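Local atomic coordinates of bumblebee peptidoglycan recognition protein SA (Bombus, PDB entry 5XZ4), a protein that binds bacterial peptidoglycan, preferring the Dap type over the Lys type, and so probably alerts the insect's innate immune system. Residues V19-I24 with W67-Y72; V34-T39 with I141-A146. All coordinates share one frame; numbering follows the deposited sequence.

Contact 1: V19-I24 with W67-Y72; sequences VDAKSI and WDDIGY. With SO4 (sulfate ion), chain D.
Ile24 lays the outer half of its side chain over the beta carbons of two consecutive aspartates: its CG1 lies 3.7 Å from Asp68 CB, and its CD1 3.8 Å from Asp69 CB. The isoleucine and Asp68 slide past each other in opposite directions, whereas Asp69 is crossed at about a right angle. CG1 gets there by standing anti to the isoleucine's own carbonyl carbon (chi1 -62°). Earlier in the same segment, Ala21 CB rests against the carboxylate of Asp69, 3.6 Å from OD2. One direct hydrogen bond joins the two loops: Lys22 N donates to Asp68 O over 2.9 Å. The aliphatic root of Lys22 crosses Asp68, with CB 3.8 Å from OD1, before the chain bends away with its ammonium. A water adds a second, indirect polar link, donating both to Ser23 O and, at 3.2 Å, to Asp68 OD2. An alanine in place of Asp68 would probably leave that water without one of its two acceptors and strip Lys22 CB of its carboxylate neighbour. On its other flank, segment 19-24 holds a sulfate, probably from the crystallisation liquor, through a nearly straight bond from Ile24 N to O4 (3.1 Å, 174°); Arg90 and Tyr26 also bond to it. The contact thus ties two irregular loops together, one leading from helix 13-16 to strand 31-38, the other from helix 47-64 to strand 74-76. Asp69 forms a salt bridge with Arg13 of the first helix and touches Arg58 of the second.

Contact 2: V34-T39 with I141-A146; sequences VIIHHT and IRVIGA
Ile35 and Ile144 lie side by side and point the same way on one face of a parallel strand pair, the methyl CD1 of Ile35 pressed 3.6 Å from Ile144 CG1. The other branch of Ile35, CG2, settles over the backbone of Ala146, 3.7 Å from its CA. On the reverse face the bumps are staggered, and Val143 fills the hollow between Ile36 and Val34, its CG1 3.8 Å from Ile36 CG1 and its CG2 4.1 Å from Val34 CB. Ile36 leans back to it from its own partner Gly145, where no side chain rises. Val34, paired with Val143, sends CG2, anti to the carbonyl carbon, back to Ile141 CG1 (3.7 Å), crossing Ile141 obliquely. At the C-terminal end Ala146, which probably takes the place of a zinc-binding histidine in amidase relatives, lays CB over one face of the His37 ring in a CH-pi contact, offset toward the rim and 3.6 Å from the ring centre. The regular parallel ladder runs from Val34 N to Arg142 O, Ile144 N to Val34 O, Ile36 N to Ile144 O and Ala146 N to Ile36 O, joining strand 141-145 to the sheet as an outermost strand. Across this buried seam the polar work falls to the backbone; with His37 ND1 bonded to Ser154 and NE2 to Thr95, the ring's rotation is probably fixed, leaving one face to the Ala146 methyl.

How the contacts relate
Contacts 1 and 2 lie on opposite sides of the chain's centre, their own centres about 20 Å apart, yet Tyr72 bridges them. At the end of segment 67-72, its ring brings CE1 within 3.7 Å of His37 CB, while its OH packs, without a hydrogen bond, 3.6 Å from His38 O. Along the chain the segments alternate, the loop pair lying near the periphery and the strand pair nearer the middle. The sulfate belongs to contact 1. Tyr72 and His37 probably border the peptidoglycan-binding groove, as in related recognition proteins; Ala146 and Ser154 occupy places where amidase relatives usually carry a zinc-binding histidine and cysteine, consistent with recognition rather than hydrolysis.

Contact 1: V19-I24 with W67-Y72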
loop_
_atom_site.group_PDB
_atom_site.type_symbol
_atom_site.label_atom_id
_atom_site.label_comp_id
_atom_site.label_asym_id
_atom_site.label_seq_id
_atom_site.Cartn_x
_atom_site.Cartn_y
_atom_site.Cartn_z
ATOM N N VAL A 19 14.192 -12.773 2.867
ATOM C CA VAL A 19 14.097 -12.735 4.323
ATOM C C VAL A 19 12.660 -13.009 4.748
ATOM O O VAL A 19 11.760 -12.260 4.391
ATOM C CB VAL A 19 14.580 -11.374 4.892
ATOM C CG1 VAL A 19 14.425 -11.308 6.415
ATOM C CG2 VAL A 19 16.018 -11.090 4.448
ATOM N N ASP A 20 12.477 -14.069 5.527
ATOM C CA ASP A 20 11.129 -14.447 5.976
ATOM C C ASP A 20 10.518 -13.412 6.907
ATOM O O ASP A 20 11.210 -12.817 7.733
ATOM C CB ASP A 20 11.158 -15.788 6.725
ATOM C CG ASP A 20 11.494 -16.982 5.830
ATOM O OD1 ASP A 20 11.297 -16.903 4.601
ATOM O OD2 ASP A 20 11.902 -18.028 6.387
ATOM N N ALA A 21 9.207 -13.201 6.761
ATOM C CA ALA A 21 8.437 -12.437 7.759
ATOM C C ALA A 21 8.252 -13.250 9.043
ATOM O O ALA A 21 8.266 -14.495 9.011
ATOM C CB ALA A 21 7.073 -12.072 7.189
ATOM N N LYS A 22 8.087 -12.536 10.161
ATOM C CA LYS A 22 7.624 -13.164 11.408
ATOM C C LYS A 22 6.102 -13.293 11.324
ATOM O O LYS A 22 5.465 -12.629 10.500
ATOM C CB LYS A 22 8.066 -12.363 12.652
ATOM C CG LYS A 22 9.536 -11.952 12.716
ATOM C CD LYS A 22 10.431 -13.097 13.118
ATOM C CE LYS A 22 11.888 -12.665 13.145
ATOM N NZ LYS A 22 12.718 -13.764 13.712
ATOM N N SER A 23 5.543 -14.159 12.161
ATOM C CA SER A 23 4.091 -14.388 12.195
ATOM C C SER A 23 3.334 -13.120 12.599
ATOM O O SER A 23 3.750 -12.377 13.503
ATOM C CB SER A 23 3.759 -15.532 13.167
ATOM O OG SER A 23 2.412 -15.966 13.032
ATOM N N ILE A 24 2.238 -12.860 11.892
ATOM C CA ILE A 24 1.396 -11.667 12.095
ATOM C C ILE A 24 -0.058 -12.120 12.201
ATOM O O ILE A 24 -0.511 -13.000 11.442
ATOM C CB ILE A 24 1.576 -10.649 10.937
ATOM C CG1 ILE A 24 3.028 -10.164 10.889
ATOM C CG2 ILE A 24 0.622 -9.447 11.057
ATOM C CD1 ILE A 24 3.391 -9.465 9.603
ATOM N N TRP A 67 9.967 -4.338 13.361
ATOM C CA TRP A 67 8.644 -4.861 12.981
ATOM C C TRP A 67 8.718 -6.284 12.434
ATOM O O TRP A 67 9.791 -6.766 12.016
ATOM C CB TRP A 67 8.005 -3.919 11.972
ATOM C CG TRP A 67 7.688 -2.533 12.508
ATOM C CD1 TRP A 67 7.690 -2.113 13.824
ATOM C CD2 TRP A 67 7.302 -1.392 11.729
ATOM N NE1 TRP A 67 7.346 -0.776 13.899
ATOM C CE2 TRP A 67 7.093 -0.315 12.629
ATOM C CE3 TRP A 67 7.110 -1.175 10.359
ATOM C CZ2 TRP A 67 6.687 0.955 12.189
ATOM C CZ3 TRP A 67 6.760 0.097 9.923
ATOM C CH2 TRP A 67 6.526 1.140 10.845
ATOM N N ASP A 68 7.574 -6.957 12.398
ATOM C CA ASP A 68 7.537 -8.363 11.965
ATOM C C ASP A 68 7.717 -8.558 10.455
ATOM O O ASP A 68 7.994 -9.674 9.995
ATOM C CB ASP A 68 6.180 -8.994 12.346
ATOM C CG ASP A 68 5.938 -9.024 13.814
ATOM O OD1 ASP A 68 6.871 -9.342 14.551
ATOM O OD2 ASP A 68 4.775 -8.759 14.217
ATOM N N ASP A 69 7.535 -7.479 9.699
ATOM C CA ASP A 69 7.571 -7.476 8.228
ATOM C C ASP A 69 7.546 -6.025 7.787
ATOM O O ASP A 69 7.320 -5.116 8.640
ATOM C CB ASP A 69 6.376 -8.246 7.607
ATOM C CG ASP A 69 6.577 -8.612 6.131
ATOM O OD1 ASP A 69 7.646 -8.336 5.531
ATOM O OD2 ASP A 69 5.619 -9.219 5.564
ATOM N N ILE A 70 7.802 -5.776 6.503
ATOM C CA ILE A 70 7.490 -4.481 5.905
ATOM C C ILE A 70 6.092 -4.059 6.379
ATOM O O ILE A 70 5.181 -4.907 6.464
ATOM C CB ILE A 70 7.597 -4.565 4.353
ATOM C CG1 ILE A 70 7.647 -3.179 3.715
ATOM C CG2 ILE A 70 6.522 -5.468 3.730
ATOM C CD1 ILE A 70 8.002 -3.127 2.228
ATOM N N GLY A 71 5.917 -2.784 6.703
ATOM C CA GLY A 71 4.666 -2.359 7.363
ATOM C C GLY A 71 3.470 -2.350 6.419
ATOM O O GLY A 71 2.323 -2.493 6.882
ATOM N N TYR A 72 3.728 -2.153 5.124
ATOM C CA TYR A 72 2.642 -1.999 4.114
ATOM C C TYR A 72 2.054 -3.353 3.698
ATOM O O TYR A 72 2.751 -4.365 3.683
ATOM C CB TYR A 72 3.151 -1.279 2.851
ATOM C CG TYR A 72 3.718 0.101 3.156
ATOM C CD1 TYR A 72 2.865 1.166 3.460
ATOM C CD2 TYR A 72 5.123 0.352 3.196
ATOM C CE1 TYR A 72 3.363 2.423 3.789
ATOM C CE2 TYR A 72 5.626 1.628 3.533
ATOM C CZ TYR A 72 4.744 2.658 3.798
ATOM O OH TYR A 72 5.162 3.926 4.143
HETATM S S SO4 D . 1.729 -16.366 9.790
HETATM O O1 SO4 D . 3.136 -16.802 9.594
HETATM O O2 SO4 D . 0.848 -17.082 8.845
HETATM O O3 SO4 D . 1.277 -16.766 11.139
HETATM O O4 SO4 D . 1.594 -14.893 9.596
HETATM O O HOH W 1 2.733 -10.813 15.650
#

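Contact 2: V34-T39 with I141-A146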
loop_
_atom_site.group_PDB
_atom_site.type_symbol
_atom_site.label_atom_id
_atom_site.label_comp_id
_atom_site.label_asym_id
_atom_site.label_seq_id
_atom_site.Cartn_x
_atom_site.Cartn_y
_atom_site.Cartn_z
ATOM N N VAL A 34 -9.344 0.868 2.707
ATOM C CA VAL A 34 -8.018 0.878 2.076
ATOM C C VAL A 34 -7.392 2.219 2.462
ATOM O O VAL A 34 -8.023 3.273 2.263
ATOM C CB VAL A 34 -8.124 0.731 0.548
ATOM C CG1 VAL A 34 -6.778 0.956 -0.138
ATOM C CG2 VAL A 34 -8.654 -0.639 0.167
ATOM N N ILE A 35 -6.130 2.176 2.951
ATOM C CA ILE A 35 -5.423 3.411 3.293
ATOM C C ILE A 35 -4.330 3.631 2.246
ATOM O O ILE A 35 -3.496 2.735 1.994
ATOM C CB ILE A 35 -4.746 3.377 4.683
ATOM C CG1 ILE A 35 -5.606 2.748 5.765
ATOM C CG2 ILE A 35 -4.262 4.765 5.066
ATOM C CD1 ILE A 35 -6.887 3.478 6.090
ATOM N N ILE A 36 -4.317 4.805 1.635
ATOM C CA ILE A 36 -3.301 5.185 0.650
ATOM C C ILE A 36 -2.151 5.953 1.308
ATOM O O ILE A 36 -2.379 6.926 2.068
ATOM C CB ILE A 36 -3.905 6.006 -0.523
ATOM C CG1 ILE A 36 -5.098 5.264 -1.176
ATOM C CG2 ILE A 36 -2.828 6.376 -1.551
ATOM C CD1 ILE A 36 -4.759 3.912 -1.803
ATOM N N HIS A 37 -0.937 5.454 1.066
ATOM C CA HIS A 37 0.296 6.046 1.619
ATOM C C HIS A 37 1.276 6.372 0.505
ATOM O O HIS A 37 1.166 5.807 -0.589
ATOM C CB HIS A 37 1.007 5.037 2.542
ATOM C CG HIS A 37 0.437 4.949 3.921
ATOM N ND1 HIS A 37 0.876 5.758 4.948
ATOM C CD2 HIS A 37 -0.506 4.139 4.461
ATOM C CE1 HIS A 37 0.224 5.450 6.058
ATOM N NE2 HIS A 37 -0.630 4.481 5.787
ATOM N N HIS A 38 2.259 7.227 0.797
ATOM C CA HIS A 38 3.503 7.238 0.019
ATOM C C HIS A 38 4.645 6.760 0.885
ATOM O O HIS A 38 4.574 6.865 2.109
ATOM C CB HIS A 38 3.766 8.592 -0.664
ATOM C CG HIS A 38 4.114 9.741 0.259
ATOM N ND1 HIS A 38 4.528 10.961 -0.234
ATOM C CD2 HIS A 38 4.114 9.866 1.611
ATOM C CE1 HIS A 38 4.762 11.791 0.775
ATOM N NE2 HIS A 38 4.500 11.154 1.905
ATOM N N THR A 39 5.700 6.219 0.269
ATOM C CA THR A 39 6.831 5.689 1.065
ATOM C C THR A 39 7.842 6.733 1.500
ATOM O O THR A 39 8.624 6.453 2.432
ATOM C CB THR A 39 7.579 4.595 0.305
ATOM O OG1 THR A 39 8.125 5.175 -0.885
ATOM C CG2 THR A 39 6.635 3.393 -0.035
ATOM N N ILE A 141 -16.254 -0.595 -0.029
ATOM C CA ILE A 141 -14.898 -0.229 0.451
ATOM C C ILE A 141 -14.704 1.296 0.512
ATOM O O ILE A 141 -15.018 2.001 -0.435
ATOM C CB ILE A 141 -13.789 -0.922 -0.401
ATOM C CG1 ILE A 141 -12.387 -0.748 0.198
ATOM C CG2 ILE A 141 -13.740 -0.412 -1.827
ATOM C CD1 ILE A 141 -12.169 -1.604 1.407
ATOM N N ARG A 142 -14.146 1.777 1.624
ATOM C CA ARG A 142 -13.842 3.193 1.815
ATOM C C ARG A 142 -12.339 3.411 1.620
ATOM O O ARG A 142 -11.537 2.861 2.382
ATOM C CB ARG A 142 -14.283 3.652 3.204
ATOM C CG ARG A 142 -15.809 3.678 3.353
ATOM C CD ARG A 142 -16.228 3.810 4.802
ATOM N NE ARG A 142 -17.667 3.622 4.992
ATOM C CZ ARG A 142 -18.286 3.648 6.169
ATOM N NH1 ARG A 142 -19.599 3.453 6.222
ATOM N NH2 ARG A 142 -17.611 3.867 7.299
ATOM N N VAL A 143 -11.974 4.184 0.605
ATOM C CA VAL A 143 -10.558 4.487 0.331
ATOM C C VAL A 143 -10.274 5.851 0.956
ATOM O O VAL A 143 -11.011 6.816 0.719
ATOM C CB VAL A 143 -10.261 4.504 -1.184
ATOM C CG1 VAL A 143 -8.831 4.978 -1.443
ATOM C CG2 VAL A 143 -10.487 3.131 -1.794
ATOM N N ILE A 144 -9.210 5.924 1.759
ATOM C CA ILE A 144 -8.814 7.197 2.411
ATOM C C ILE A 144 -7.305 7.378 2.345
ATOM O O ILE A 144 -6.566 6.384 2.311
ATOM C CB ILE A 144 -9.321 7.310 3.868
ATOM C CG1 ILE A 144 -8.863 6.145 4.727
ATOM C CG2 ILE A 144 -10.846 7.440 3.915
ATOM C CD1 ILE A 144 -9.132 6.313 6.209
ATOM N N GLY A 145 -6.848 8.637 2.319
ATOM C CA GLY A 145 -5.401 8.915 2.468
ATOM C C GLY A 145 -5.038 8.819 3.935
ATOM O O GLY A 145 -5.857 9.172 4.800
ATOM N N ALA A 146 -3.807 8.389 4.228
ATOM C CA ALA A 146 -3.364 8.286 5.636
ATOM C C ALA A 146 -3.570 9.564 6.471
ATOM O O ALA A 146 -4.012 9.491 7.635
ATOM C CB ALA A 146 -1.902 7.855 5.695
#